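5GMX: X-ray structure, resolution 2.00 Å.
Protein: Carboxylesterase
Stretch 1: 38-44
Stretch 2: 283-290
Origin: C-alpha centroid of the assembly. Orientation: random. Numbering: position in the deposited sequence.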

# COMPACT_ATOMS: atom_id res chain seq x y z
N LEU A 38 7.54 -8.07 -11.72
CA LEU A 38 8.88 -7.57 -11.51
C LEU A 38 9.26 -6.63 -12.65
O LEU A 38 9.18 -6.99 -13.83
N ALA A 39 9.63 -5.41 -12.29
CA ALA A 39 10.08 -4.41 -13.24
C ALA A 39 11.55 -4.11 -13.04
O ALA A 39 12.03 -3.99 -11.91
N ILE A 40 12.28 -4.02 -14.15
CA ILE A 40 13.69 -3.67 -14.15
C ILE A 40 13.91 -2.53 -15.13
O ILE A 40 13.45 -2.58 -16.28
N GLU A 41 14.57 -1.48 -14.65
CA GLU A 41 14.94 -0.33 -15.47
C GLU A 41 13.78 0.22 -16.29
O GLU A 41 13.95 0.57 -17.45
N GLY A 42 12.60 0.29 -15.67
CA GLY A 42 11.47 0.93 -16.30
C GLY A 42 10.66 0.04 -17.21
O GLY A 42 9.79 0.53 -17.93
N GLU A 43 10.91 -1.27 -17.18
CA GLU A 43 10.10 -2.19 -17.97
C GLU A 43 9.70 -3.42 -17.17
O GLU A 43 10.50 -3.96 -16.42
N ILE A 44 8.45 -3.86 -17.34
CA ILE A 44 8.03 -5.14 -16.77
C ILE A 44 8.74 -6.31 -17.47
O ILE A 44 8.64 -6.46 -18.69
N ALA A 283 11.25 3.00 -8.81
CA ALA A 283 12.60 2.48 -8.74
C ALA A 283 13.45 2.99 -9.90
O ALA A 283 14.68 2.99 -9.83
N ASN A 284 12.78 3.43 -10.96
CA ASN A 284 13.49 3.87 -12.16
C ASN A 284 13.56 5.40 -12.27
O ASN A 284 13.59 5.95 -13.38
N GLY A 285 13.56 6.07 -11.13
CA GLY A 285 13.66 7.52 -11.13
C GLY A 285 12.37 8.23 -11.52
O GLY A 285 12.38 9.40 -11.87
N GLY A 286 11.25 7.51 -11.48
CA GLY A 286 9.97 8.15 -11.71
C GLY A 286 9.36 7.84 -13.06
O GLY A 286 8.33 8.41 -13.42
N THR A 287 9.99 6.94 -13.81
CA THR A 287 9.57 6.63 -15.16
C THR A 287 9.37 5.13 -15.40
O THR A 287 10.17 4.30 -14.98
N LEU A 288 8.29 4.80 -16.10
CA LEU A 288 8.00 3.44 -16.51
C LEU A 288 7.59 3.44 -17.98
O LEU A 288 6.65 4.15 -18.37
N GLY A 289 8.30 2.67 -18.80
CA GLY A 289 8.02 2.58 -20.23
C GLY A 289 7.97 3.93 -20.92
O GLY A 289 7.11 4.17 -21.76
N GLY A 290 8.86 4.84 -20.53
CA GLY A 290 8.95 6.13 -21.19
C GLY A 290 7.99 7.20 -20.71
O GLY A 290 8.03 8.32 -21.21

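Packing of the 38-44 hairpin against 283-290 in the carboxylesterase. Leu38 (chi1 t, chi2 p) lies out of reach of the second stretch. Ala39 points toward it, and its CB meets CD2 of Leu288 at 4.5 Å, a light apolar contact. Ile40 (m, m) turns away; it opens a type I' turn closed at Glu43 by paired backbone hydrogen bonds, Ile40 N to Glu43 O (2.9 Å) and Glu43 N to Ile40 O (3.0 Å). Glu41 (m, t) also points away; its closest approach is by backbone C, 3.6 Å from Asn284 OD1. Gly42 is the centre of the contact. Its CA sits 3.3 Å from ND2 of Asn284, where a CB would clash. Asn284 (chi1 t) points toward the first stretch, and its amide is tied back to its own stretch by ND2 donating to Thr287 O at 3.0 Å, while OD1 is satisfied elsewhere in the structure. Gly42 O accepts the one hydrogen bond between the stretches, from Gly289 N at 2.7 Å, and also lies 3.3 Å from Leu288 CD2. Leu288 (t, m) leaves its backbone sideways, but its end comes nearer, with CD2 4.1 Å from Glu43 N. Glu43 (m, m) starts away and curls back, bringing OE2 to 3.5 Å from Gly289 CA without a hydrogen bond. Ile44 (m, m) points sideways and stays beyond contact.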

# COMPACT_ATOMS: atom_id res chain seq x y z
CB LEU A 38 9.90 -8.71 -11.39
CG LEU A 38 11.38 -8.33 -11.19
CD1 LEU A 38 11.62 -7.79 -9.80
CD2 LEU A 38 12.30 -9.52 -11.45
CB ALA A 39 9.25 -3.13 -13.12
CB ILE A 40 14.59 -4.88 -14.52
CG1 ILE A 40 14.43 -6.00 -13.50
CG2 ILE A 40 16.06 -4.47 -14.57
CD1 ILE A 40 15.05 -5.67 -12.14
CB GLU A 41 16.11 -0.71 -16.39
CG GLU A 41 17.40 -0.98 -15.63
CD GLU A 41 18.60 -1.27 -16.53
OE1 GLU A 41 18.53 -0.97 -17.75
OE2 GLU A 41 19.62 -1.77 -16.01
CB GLU A 43 10.87 -2.62 -19.23
CG GLU A 43 11.33 -1.48 -20.16
CD GLU A 43 10.18 -0.71 -20.85
OE1 GLU A 43 9.02 -1.18 -20.81
OE2 GLU A 43 10.44 0.37 -21.41
CB ILE A 44 6.50 -5.33 -16.88
CG1 ILE A 44 5.77 -4.33 -15.97
CG2 ILE A 44 6.11 -6.77 -16.53
CD1 ILE A 44 5.94 -4.61 -14.46
CB ALA A 283 12.58 0.97 -8.73
CB ASN A 284 12.82 3.28 -13.40
CG ASN A 284 13.68 3.43 -14.64
OD1 ASN A 284 14.89 3.19 -14.60
ND2 ASN A 284 13.06 3.81 -15.76
CB THR A 287 10.60 7.16 -16.19
OG1 THR A 287 10.83 8.56 -15.97
CG2 THR A 287 10.12 6.94 -17.63
CB LEU A 288 6.89 2.85 -15.62
CG LEU A 288 6.57 1.36 -15.46
CD1 LEU A 288 5.77 0.83 -16.60
CD2 LEU A 288 7.83 0.53 -15.26